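Long-range contacts in tonb-dependent siderophore receptor (Acinetobacter baumannii, PDB 5FP1), which probably takes part in the first step of iron uptake, binding iron-chelating siderophores at the outer membrane for TonB-dependent import: residues D26-S31 with Q116-K121; F476-N481 with T527-L532; F523-K528 with A540-T545; D568-G573 with A586-L591. All coordinates share one frame; numbering follows the deposited sequence.

Contact 1 of 4, residues D26-S31 with Q116-K121; sequences DQSANS and QVEVTK
The carboxylate of Glu-118 meets the loop at Ser-28 and Ala-29, one oxygen to each. Glu-118 OE1 takes the hydroxyl of Ser-28, with OG at 2.5 Å, a short bond. OE1 is met on its syn side, 17° out of the carboxylate plane. Glu-118 OE2 takes the backbone N of Ala-29 at 2.8 Å through its syn lone pair, and the bond is nearly straight at 170°. The anti lone pair of the same OE2 accepts from Gln-116 NE2 at 2.9 Å. Two donors therefore grip this oxygen, one from the loop and one from its own strand. Glu-118 reaches the loop because its chain runs extended beyond CG.

Ser-28 OG is also an acceptor. With OG anti to its own backbone N (chi1 169°), it receives the N-H of Asn-30 at 2.8 Å. This is an ST turn; the same hydroxyl thus bonds to the carboxylate and to the loop's own backbone. The loop precedes strand 43-47, and residues 116-121 belong to strand 114-121 of the plug domain, which fills the barrel in TonB-dependent receptors. Strand 114-121 lies between strands 43-47 and 135-141.

Two waters extend the polar network. One donates to Gln-27 O and accepts from Gln-116 NE2. The other accepts from Asn-30 ND2 and donates to Glu-118 OE1 at 2.8 Å. The amide oxygen of Asn-30 is held by the backbone N of Lys-32.

Van der Waals contact is slight. The methyl of Ala-29 lies 3.7 Å from Glu-118 OE2 and 4.0 Å from Gln-116 NE2, and it also touches Ile-140 of strand 135-141.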
# COMPACT_ATOMS: atom_id res chain seq x y z
N ASP A 26 -20.74 5.16 -4.13
CA ASP A 26 -21.37 6.32 -3.48
C ASP A 26 -21.04 6.46 -2.02
O ASP A 26 -20.96 7.58 -1.50
CB ASP A 26 -22.90 6.28 -3.61
CG ASP A 26 -23.37 6.44 -5.02
OD1 ASP A 26 -22.68 7.11 -5.82
OD2 ASP A 26 -24.42 5.88 -5.34
N GLN A 27 -20.87 5.34 -1.33
CA GLN A 27 -20.63 5.34 0.10
C GLN A 27 -19.40 4.49 0.41
O GLN A 27 -19.24 3.41 -0.13
CB GLN A 27 -21.80 4.71 0.87
CG GLN A 27 -23.15 5.29 0.54
CD GLN A 27 -23.52 6.44 1.44
OE1 GLN A 27 -22.72 6.87 2.28
NE2 GLN A 27 -24.73 6.95 1.28
N SER A 28 -18.61 4.96 1.36
CA SER A 28 -17.52 4.18 1.91
C SER A 28 -18.04 3.05 2.78
O SER A 28 -19.05 3.21 3.45
CB SER A 28 -16.65 5.09 2.75
OG SER A 28 -15.74 4.32 3.50
N ALA A 29 -17.33 1.92 2.80
CA ALA A 29 -17.67 0.83 3.72
C ALA A 29 -17.09 1.10 5.10
O ALA A 29 -17.32 0.37 6.04
CB ALA A 29 -17.17 -0.50 3.16
N ASN A 30 -16.33 2.18 5.23
CA ASN A 30 -15.72 2.53 6.50
C ASN A 30 -16.69 3.40 7.33
O ASN A 30 -17.06 4.51 6.92
CB ASN A 30 -14.40 3.26 6.19
CG ASN A 30 -13.61 3.69 7.42
OD1 ASN A 30 -14.09 3.65 8.54
ND2 ASN A 30 -12.37 4.13 7.20
N SER A 31 -17.10 2.92 8.50
CA SER A 31 -18.08 3.64 9.30
C SER A 31 -17.54 4.94 9.93
O SER A 31 -18.30 5.73 10.53
CB SER A 31 -18.69 2.71 10.36
OG SER A 31 -17.79 2.51 11.44
N GLN A 116 -13.31 -4.18 -2.19
CA GLN A 116 -12.86 -2.92 -2.78
C GLN A 116 -11.72 -2.35 -1.96
O GLN A 116 -11.49 -2.79 -0.86
CB GLN A 116 -14.01 -1.89 -2.85
CG GLN A 116 -14.53 -1.44 -1.51
CD GLN A 116 -15.94 -0.88 -1.58
OE1 GLN A 116 -16.76 -1.32 -2.38
NE2 GLN A 116 -16.24 0.06 -0.70
N VAL A 117 -11.00 -1.38 -2.53
CA VAL A 117 -9.90 -0.74 -1.83
C VAL A 117 -10.22 0.75 -1.76
O VAL A 117 -10.52 1.38 -2.76
CB VAL A 117 -8.56 -0.91 -2.58
CG1 VAL A 117 -7.44 -0.30 -1.77
CG2 VAL A 117 -8.27 -2.37 -2.86
N GLU A 118 -10.18 1.32 -0.56
CA GLU A 118 -10.48 2.72 -0.36
C GLU A 118 -9.21 3.48 -0.05
O GLU A 118 -8.53 3.21 0.98
CB GLU A 118 -11.50 2.88 0.75
CG GLU A 118 -12.79 2.11 0.48
CD GLU A 118 -13.91 2.43 1.44
OE1 GLU A 118 -13.72 3.26 2.38
OE2 GLU A 118 -14.98 1.84 1.24
N VAL A 119 -8.89 4.44 -0.91
CA VAL A 119 -7.70 5.27 -0.72
C VAL A 119 -8.09 6.66 -0.24
O VAL A 119 -8.69 7.46 -0.99
CB VAL A 119 -6.91 5.39 -2.02
CG1 VAL A 119 -5.60 6.13 -1.79
CG2 VAL A 119 -6.62 4.00 -2.61
N THR A 120 -7.75 6.96 1.01
CA THR A 120 -7.95 8.28 1.55
C THR A 120 -6.75 9.08 1.14
O THR A 120 -5.60 8.65 1.35
CB THR A 120 -8.10 8.25 3.08
OG1 THR A 120 -9.29 7.53 3.41
CG2 THR A 120 -8.19 9.65 3.64
N LYS A 121 -6.98 10.24 0.55
CA LYS A 121 -5.88 11.12 0.16
C LYS A 121 -5.95 12.40 0.98
O LYS A 121 -7.01 13.03 1.09
CB LYS A 121 -5.93 11.40 -1.35
CG LYS A 121 -5.83 10.16 -2.22
CD LYS A 121 -5.85 10.54 -3.70
CE LYS A 121 -6.67 9.57 -4.53
NZ LYS A 121 -6.90 10.06 -5.94
O HOH W 1 -19.00 0.75 -0.22
O HOH W 2 -11.69 3.73 4.28

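Contact 2 of 4, residues F476-N481 with T527-L532; sequences FKPTEN and TKWDFL. With C8E ((hydroxyethyloxy)tri(ethyloxy)octane), chain H.
Asn-481 O is approached by two groups of the strand. The backbone N of Asp-530 gives it a hydrogen bond of 2.8 Å, in the carbonyl plane. The CA of Trp-529 adds a C-H...O contact with Asn-481 O at 3.3 Å. This is where the turn 476-481, which joins strands 459-476 and 482-493 of the barrel, meets the end of strand 518-531.

The indole of Trp-529 makes the side-chain contact. Its six-membered ring leans toward the turn, with CG anti to the carbonyl carbon (chi1 -68°). Pro-478 CG lies 4.1 Å from Trp-529 CH2, the two side chains crossing obliquely. Thr-479 OG1 comes within 3.7 Å of Trp-529 CZ3, and that side chain crosses the indole at about a right angle. On its own strand, Trp-529 NE1 donates to Thr-527 OG1 at 2.8 Å, which limits how the indole can turn.

Within the turn, Lys-477 NZ donates to Glu-480 O from above the carbonyl plane and makes a salt bridge with Asp-39. Asp-530 OD1 is hydrogen-bonded to Asn-537 ND2.

A detergent molecule, C8E, lies against the same patch. Its alkyl carbon C4 comes 3.4 Å from Thr-479 CG2, and the molecule also passes Pro-478 and the indole. The contact thus pairs one firm backbone bond with an amphipathic surface where detergent binds, consistent with tryptophan near the edge of the lipid zone.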
# COMPACT_ATOMS: atom_id res chain seq x y z
N PHE A 476 -20.75 23.09 1.21
CA PHE A 476 -21.93 23.80 0.71
C PHE A 476 -22.48 23.03 -0.46
O PHE A 476 -21.76 22.67 -1.38
CB PHE A 476 -21.62 25.25 0.28
CG PHE A 476 -22.81 25.93 -0.34
CD1 PHE A 476 -23.89 26.30 0.46
CD2 PHE A 476 -22.89 26.13 -1.70
CE1 PHE A 476 -25.02 26.89 -0.09
CE2 PHE A 476 -24.01 26.72 -2.26
CZ PHE A 476 -25.07 27.10 -1.46
N LYS A 477 -23.78 22.75 -0.44
CA LYS A 477 -24.39 22.03 -1.53
C LYS A 477 -25.29 22.95 -2.41
O LYS A 477 -26.41 23.27 -2.01
CB LYS A 477 -25.20 20.86 -0.99
CG LYS A 477 -24.36 19.81 -0.24
CD LYS A 477 -25.16 18.61 0.25
CE LYS A 477 -25.77 17.79 -0.86
NZ LYS A 477 -24.79 17.40 -1.91
N PRO A 478 -24.81 23.34 -3.60
CA PRO A 478 -25.65 24.19 -4.45
C PRO A 478 -26.93 23.51 -4.88
O PRO A 478 -27.94 24.18 -5.04
CB PRO A 478 -24.78 24.47 -5.66
CG PRO A 478 -23.38 24.30 -5.15
CD PRO A 478 -23.49 23.14 -4.21
N THR A 479 -26.84 22.20 -5.09
CA THR A 479 -27.98 21.33 -5.34
C THR A 479 -27.73 20.03 -4.60
O THR A 479 -26.62 19.81 -4.05
CB THR A 479 -28.13 20.96 -6.83
OG1 THR A 479 -27.11 20.02 -7.21
CG2 THR A 479 -28.03 22.15 -7.71
N GLU A 480 -28.71 19.13 -4.59
CA GLU A 480 -28.55 17.90 -3.82
C GLU A 480 -27.42 17.02 -4.42
O GLU A 480 -26.82 16.21 -3.71
CB GLU A 480 -29.86 17.13 -3.70
CG GLU A 480 -30.28 16.46 -4.98
CD GLU A 480 -31.63 15.76 -4.87
OE1 GLU A 480 -31.91 15.16 -3.81
OE2 GLU A 480 -32.40 15.80 -5.85
N ASN A 481 -27.12 17.22 -5.70
CA ASN A 481 -26.14 16.41 -6.40
C ASN A 481 -24.75 17.05 -6.47
O ASN A 481 -23.87 16.56 -7.18
CB ASN A 481 -26.63 16.14 -7.81
CG ASN A 481 -27.80 15.17 -7.87
OD1 ASN A 481 -27.90 14.26 -7.07
ND2 ASN A 481 -28.68 15.36 -8.83
N THR A 527 -14.56 20.26 -5.10
CA THR A 527 -15.93 20.15 -5.53
C THR A 527 -16.21 18.74 -6.05
O THR A 527 -15.32 18.07 -6.61
CB THR A 527 -16.28 21.26 -6.57
OG1 THR A 527 -17.70 21.27 -6.80
CG2 THR A 527 -15.56 21.01 -7.86
N LYS A 528 -17.42 18.27 -5.80
CA LYS A 528 -17.86 16.95 -6.23
C LYS A 528 -19.28 17.02 -6.79
O LYS A 528 -20.11 17.73 -6.23
CB LYS A 528 -17.86 15.97 -5.05
CG LYS A 528 -16.51 15.84 -4.32
CD LYS A 528 -16.50 14.66 -3.35
CE LYS A 528 -15.23 14.69 -2.49
NZ LYS A 528 -15.23 13.55 -1.54
N TRP A 529 -19.55 16.25 -7.84
CA TRP A 529 -20.85 16.31 -8.54
C TRP A 529 -21.27 14.95 -9.01
O TRP A 529 -20.50 14.25 -9.66
CB TRP A 529 -20.78 17.24 -9.76
CG TRP A 529 -20.62 18.62 -9.32
CD1 TRP A 529 -19.46 19.26 -9.00
CD2 TRP A 529 -21.68 19.56 -9.05
NE1 TRP A 529 -19.72 20.54 -8.55
CE2 TRP A 529 -21.08 20.75 -8.57
CE3 TRP A 529 -23.07 19.52 -9.19
CZ2 TRP A 529 -21.81 21.88 -8.22
CZ3 TRP A 529 -23.80 20.65 -8.84
CH2 TRP A 529 -23.17 21.81 -8.36
N ASP A 530 -22.50 14.57 -8.67
CA ASP A 530 -23.18 13.45 -9.32
C ASP A 530 -23.95 13.97 -10.53
O ASP A 530 -24.70 14.93 -10.39
CB ASP A 530 -24.16 12.76 -8.37
CG ASP A 530 -23.51 11.70 -7.50
OD1 ASP A 530 -22.27 11.55 -7.51
OD2 ASP A 530 -24.26 11.03 -6.78
N PHE A 531 -23.78 13.32 -11.68
CA PHE A 531 -24.35 13.73 -12.97
C PHE A 531 -25.09 12.58 -13.60
O PHE A 531 -24.93 11.41 -13.21
CB PHE A 531 -23.27 14.05 -14.01
CG PHE A 531 -22.51 15.29 -13.75
CD1 PHE A 531 -23.12 16.54 -13.86
CD2 PHE A 531 -21.16 15.22 -13.44
CE1 PHE A 531 -22.40 17.70 -13.64
CE2 PHE A 531 -20.43 16.39 -13.22
CZ PHE A 531 -21.06 17.63 -13.32
N LEU A 532 -25.84 12.91 -14.66
CA LEU A 532 -26.52 11.91 -15.49
C LEU A 532 -27.36 11.00 -14.67
O LEU A 532 -27.18 9.78 -14.71
CB LEU A 532 -25.52 11.03 -16.24
CG LEU A 532 -24.85 11.57 -17.49
CD1 LEU A 532 -24.19 10.40 -18.22
CD2 LEU A 532 -25.86 12.26 -18.40
C1 C8E H . -30.71 24.14 -9.75
C2 C8E H . -29.81 24.90 -8.79
C3 C8E H . -28.71 25.64 -9.52
C4 C8E H . -27.33 25.02 -9.33
C5 C8E H . -26.24 25.95 -9.84
C6 C8E H . -24.87 25.44 -9.42
C7 C8E H . -23.76 26.23 -10.09
C8 C8E H . -22.48 25.40 -10.15
O9 C8E H . -21.55 25.79 -9.15
C10 C8E H . -20.20 25.45 -9.51
C11 C8E H . -19.32 25.51 -8.27
O12 C8E H . -17.94 25.50 -8.64

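Contact 3 of 4, residues F523-K528 with A540-T545; sequences FEIGTK and AAIFRT
Glu-524 and Phe-543 lie side by side on one face of the hairpin formed by strands 518-531 and 536-555. Glu-524 has CG anti to its backbone N (chi1 -176°) and an extended chain. This carries its carboxylate along the neighbouring strand, where OE2 lies 3.6 Å from Ala-541 CB and OE1 lies 3.8 Å from Phe-543 CB. The Phe-543 ring is turned 50° from the carboxylate plane.

Ile-525 and Ile-542 pair on the other face, again pointing the same way. Ile-525 CG1 lies between the backbone N and the carbonyl carbon (chi1 52°), where it meets Ile-542 CB at 3.9 Å. Thr-527 CG2 meets Ala-540 CB at 4.1 Å on this face. Ile-525 also touches a bound C8E detergent molecule.

Six backbone hydrogen bonds hold the antiparallel ladder, in the pairs Phe-523 with Arg-544, Ile-525 with Ile-542 and Thr-527 with Ala-540. Between the last two, Gly-526 comes close to Ala-541, their CA atoms 4.1 Å apart.

The buried carboxylate of Glu-524 is satisfied by Arg-88, Tyr-485 and Ser-43. The arginine and serine belong to the plug, so this charged face links barrel to plug, and the arginine would tend to stabilise the ionised acid.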
# COMPACT_ATOMS: atom_id res chain seq x y z
N PHE A 523 -4.50 21.22 3.82
CA PHE A 523 -5.55 22.22 3.50
C PHE A 523 -6.08 21.91 2.10
O PHE A 523 -5.32 21.80 1.14
CB PHE A 523 -4.99 23.66 3.54
CG PHE A 523 -6.04 24.69 3.09
CD1 PHE A 523 -7.07 25.05 3.95
CD2 PHE A 523 -6.05 25.18 1.79
CE1 PHE A 523 -8.05 25.96 3.55
CE2 PHE A 523 -7.03 26.08 1.38
CZ PHE A 523 -8.03 26.47 2.26
N GLU A 524 -7.39 21.76 1.96
CA GLU A 524 -7.97 21.37 0.68
C GLU A 524 -9.26 22.14 0.40
O GLU A 524 -10.05 22.42 1.30
CB GLU A 524 -8.29 19.89 0.69
CG GLU A 524 -8.82 19.30 -0.61
CD GLU A 524 -8.73 17.78 -0.64
OE1 GLU A 524 -7.63 17.27 -0.35
OE2 GLU A 524 -9.75 17.09 -0.94
N ILE A 525 -9.43 22.47 -0.87
CA ILE A 525 -10.68 22.96 -1.39
C ILE A 525 -11.04 22.07 -2.53
O ILE A 525 -10.19 21.64 -3.31
CB ILE A 525 -10.56 24.42 -1.85
CG1 ILE A 525 -9.40 24.60 -2.81
CG2 ILE A 525 -10.34 25.32 -0.67
CD1 ILE A 525 -9.32 26.00 -3.36
N GLY A 526 -12.32 21.78 -2.65
CA GLY A 526 -12.75 20.90 -3.69
C GLY A 526 -14.22 21.00 -4.07
O GLY A 526 -15.01 21.73 -3.43
N THR A 527 -14.56 20.26 -5.10
CA THR A 527 -15.93 20.15 -5.53
C THR A 527 -16.21 18.74 -6.05
O THR A 527 -15.32 18.07 -6.61
CB THR A 527 -16.28 21.26 -6.57
OG1 THR A 527 -17.70 21.27 -6.80
CG2 THR A 527 -15.56 21.01 -7.86
N LYS A 528 -17.42 18.27 -5.80
CA LYS A 528 -17.86 16.95 -6.23
C LYS A 528 -19.28 17.02 -6.79
O LYS A 528 -20.11 17.73 -6.23
CB LYS A 528 -17.86 15.97 -5.05
CG LYS A 528 -16.51 15.84 -4.32
CD LYS A 528 -16.50 14.66 -3.35
CE LYS A 528 -15.23 14.69 -2.49
NZ LYS A 528 -15.23 13.55 -1.54
N ALA A 540 -12.96 17.05 -7.99
CA ALA A 540 -11.80 17.90 -8.20
C ALA A 540 -11.36 18.44 -6.85
O ALA A 540 -12.20 18.76 -6.01
CB ALA A 540 -12.14 19.04 -9.14
N ALA A 541 -10.05 18.58 -6.66
CA ALA A 541 -9.51 19.09 -5.42
C ALA A 541 -8.19 19.77 -5.67
O ALA A 541 -7.39 19.32 -6.52
CB ALA A 541 -9.34 17.97 -4.42
N ILE A 542 -7.95 20.82 -4.89
CA ILE A 542 -6.71 21.57 -4.90
C ILE A 542 -6.29 21.58 -3.45
O ILE A 542 -7.11 21.78 -2.57
CB ILE A 542 -6.92 23.02 -5.40
CG1 ILE A 542 -7.22 23.01 -6.88
CG2 ILE A 542 -5.72 23.89 -5.10
CD1 ILE A 542 -5.97 22.91 -7.72
N PHE A 543 -5.00 21.36 -3.17
CA PHE A 543 -4.58 21.12 -1.80
C PHE A 543 -3.12 21.45 -1.58
O PHE A 543 -2.32 21.48 -2.51
CB PHE A 543 -4.83 19.65 -1.42
CG PHE A 543 -4.20 18.68 -2.38
CD1 PHE A 543 -2.89 18.28 -2.23
CD2 PHE A 543 -4.94 18.18 -3.43
CE1 PHE A 543 -2.33 17.40 -3.15
CE2 PHE A 543 -4.39 17.32 -4.35
CZ PHE A 543 -3.08 16.92 -4.21
N ARG A 544 -2.80 21.69 -0.33
CA ARG A 544 -1.44 21.59 0.16
C ARG A 544 -1.41 20.55 1.27
O ARG A 544 -2.10 20.69 2.30
CB ARG A 544 -0.89 22.91 0.66
CG ARG A 544 0.51 22.75 1.27
CD ARG A 544 1.12 24.10 1.62
NE ARG A 544 1.33 24.86 0.40
CZ ARG A 544 1.53 26.17 0.34
NH1 ARG A 544 1.59 26.90 1.43
NH2 ARG A 544 1.67 26.75 -0.82
N THR A 545 -0.68 19.48 1.01
CA THR A 545 -0.44 18.38 1.97
C THR A 545 1.04 18.44 2.27
O THR A 545 1.87 18.40 1.35
CB THR A 545 -0.86 17.03 1.38
OG1 THR A 545 -2.30 16.95 1.32
CG2 THR A 545 -0.30 15.83 2.22

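Contact 4 of 4, residues D568-G573 with A586-L591; sequences DGFELG and AGYTYL
Phe-570 and Tyr-588 touch edge to edge across the hairpin, with Phe-570 CD2 3.9 Å from Tyr-588 CE2. Each ring meets the other near its own plane. Both have CG anti to the backbone N (chi1 169° in each), and their rings meet on this face. The Tyr-588 hydroxyl is hydrogen-bonded to Gln-624, and its side chain lies near a bound C8E molecule. Elsewhere on this face the contact is looser: Leu-572 and Tyr-588 approach only through their CB atoms, at 4.4 Å, as do Phe-570 and Tyr-590.

The opposite face, with Glu-571, Thr-589 and Leu-591, is buried and closely fitted. Thr-589 OG1 donates to Phe-570 O at 3.0 Å, and the backbone N of Tyr-590 donates to the same oxygen, so two donors grip it. Glu-571 CG lies 3.5 Å from Thr-589 OG1. A water donates to Thr-589 OG1 and to Glu-571 OE2, at 2.5 Å from the latter, while Glu-571 OE1 makes a salt bridge with Arg-88 of the plug. At Gly-569 the backbone comes close under Leu-591, its CA 4.3 Å from CD2.

Four backbone hydrogen bonds, in the pairs Phe-570 with Tyr-590 and Leu-572 with Tyr-588, complete an antiparallel beta hairpin of the transmembrane barrel, as in other TonB-dependent receptors.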
# COMPACT_ATOMS: atom_id res chain seq x y z
N ASP A 568 2.00 20.77 -3.22
CA ASP A 568 0.87 21.54 -3.72
C ASP A 568 0.31 20.84 -4.94
O ASP A 568 1.02 20.61 -5.94
CB ASP A 568 1.33 22.97 -4.10
CG ASP A 568 1.70 23.81 -2.88
OD1 ASP A 568 1.07 23.63 -1.82
OD2 ASP A 568 2.64 24.63 -2.97
N GLY A 569 -0.94 20.47 -4.89
CA GLY A 569 -1.45 19.59 -5.91
C GLY A 569 -2.88 19.80 -6.32
O GLY A 569 -3.64 20.55 -5.69
N PHE A 570 -3.21 19.07 -7.37
CA PHE A 570 -4.54 19.05 -7.97
C PHE A 570 -4.89 17.62 -8.34
O PHE A 570 -4.06 16.87 -8.88
CB PHE A 570 -4.53 19.94 -9.22
CG PHE A 570 -5.76 19.81 -10.06
CD1 PHE A 570 -6.97 20.27 -9.61
CD2 PHE A 570 -5.69 19.26 -11.32
CE1 PHE A 570 -8.11 20.18 -10.40
CE2 PHE A 570 -6.83 19.14 -12.11
CZ PHE A 570 -8.04 19.60 -11.64
N GLU A 571 -6.12 17.22 -8.04
CA GLU A 571 -6.58 15.89 -8.38
C GLU A 571 -7.94 16.02 -9.04
O GLU A 571 -8.78 16.82 -8.61
CB GLU A 571 -6.71 14.98 -7.12
CG GLU A 571 -5.40 14.48 -6.53
CD GLU A 571 -5.47 14.05 -5.05
OE1 GLU A 571 -6.55 14.10 -4.40
OE2 GLU A 571 -4.39 13.70 -4.52
N LEU A 572 -8.19 15.18 -10.02
CA LEU A 572 -9.48 15.09 -10.72
C LEU A 572 -9.82 13.60 -10.89
O LEU A 572 -8.95 12.79 -11.20
CB LEU A 572 -9.34 15.77 -12.07
CG LEU A 572 -10.50 16.13 -12.97
CD1 LEU A 572 -11.31 17.28 -12.39
CD2 LEU A 572 -9.91 16.54 -14.31
N GLY A 573 -11.08 13.25 -10.68
CA GLY A 573 -11.55 11.88 -10.80
C GLY A 573 -12.90 11.84 -11.51
O GLY A 573 -13.71 12.76 -11.37
N ALA A 586 -11.51 7.13 -14.35
CA ALA A 586 -10.41 7.94 -14.80
C ALA A 586 -9.95 8.88 -13.73
O ALA A 586 -10.73 9.30 -12.86
CB ALA A 586 -10.77 8.73 -16.04
N GLY A 587 -8.67 9.22 -13.80
CA GLY A 587 -8.09 10.15 -12.85
C GLY A 587 -6.91 10.92 -13.38
O GLY A 587 -6.19 10.45 -14.23
N TYR A 588 -6.70 12.11 -12.83
CA TYR A 588 -5.54 12.90 -13.18
C TYR A 588 -5.00 13.56 -11.93
O TYR A 588 -5.76 13.93 -11.03
CB TYR A 588 -5.91 13.97 -14.22
CG TYR A 588 -4.82 14.98 -14.41
CD1 TYR A 588 -3.75 14.72 -15.25
CD2 TYR A 588 -4.82 16.17 -13.72
CE1 TYR A 588 -2.73 15.62 -15.40
CE2 TYR A 588 -3.79 17.07 -13.86
CZ TYR A 588 -2.76 16.80 -14.71
OH TYR A 588 -1.73 17.69 -14.83
N THR A 589 -3.69 13.77 -11.89
CA THR A 589 -3.12 14.52 -10.77
C THR A 589 -1.90 15.30 -11.18
O THR A 589 -1.11 14.84 -12.01
CB THR A 589 -2.82 13.59 -9.54
OG1 THR A 589 -2.48 14.38 -8.40
CG2 THR A 589 -1.70 12.60 -9.84
N TYR A 590 -1.78 16.50 -10.62
CA TYR A 590 -0.61 17.32 -10.74
C TYR A 590 -0.06 17.55 -9.34
O TYR A 590 -0.79 17.95 -8.43
CB TYR A 590 -0.94 18.66 -11.43
CG TYR A 590 0.29 19.46 -11.73
CD1 TYR A 590 0.91 20.21 -10.76
CD2 TYR A 590 0.86 19.41 -13.00
CE1 TYR A 590 2.09 20.90 -11.04
CE2 TYR A 590 2.01 20.10 -13.28
CZ TYR A 590 2.62 20.84 -12.30
OH TYR A 590 3.77 21.53 -12.61
N LEU A 591 1.22 17.26 -9.14
CA LEU A 591 1.80 17.31 -7.81
C LEU A 591 3.11 18.07 -7.83
O LEU A 591 4.13 17.56 -8.29
CB LEU A 591 2.03 15.89 -7.27
CG LEU A 591 0.79 15.01 -7.15
CD1 LEU A 591 1.18 13.55 -6.92
CD2 LEU A 591 -0.07 15.50 -6.01
O HOH W 3 -2.67 12.70 -6.06

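How the contacts relate
Contacts 1 and 2 are surface contacts that tie a loop to a strand, one at the plug and the other at a barrel turn. Contacts 3 and 4 are partly buried hairpin ladders of the barrel wall. Contacts 2 and 3 share strand 518-531, whereas contacts 3 and 4 stand on adjacent strands, joined by the salt bridge of Arg-544 NE to Asp-568 OD1 at 2.6 Å. In contact 1 a carboxylate takes the loop's donors; contact 2 rests on one backbone bond and an indole. Each ladder places a glutamate toward the plug: contact 4 touches contact 1 where Lys-121 packs on Glu-571, and Arg-88 bridges to glutamates of both ladders.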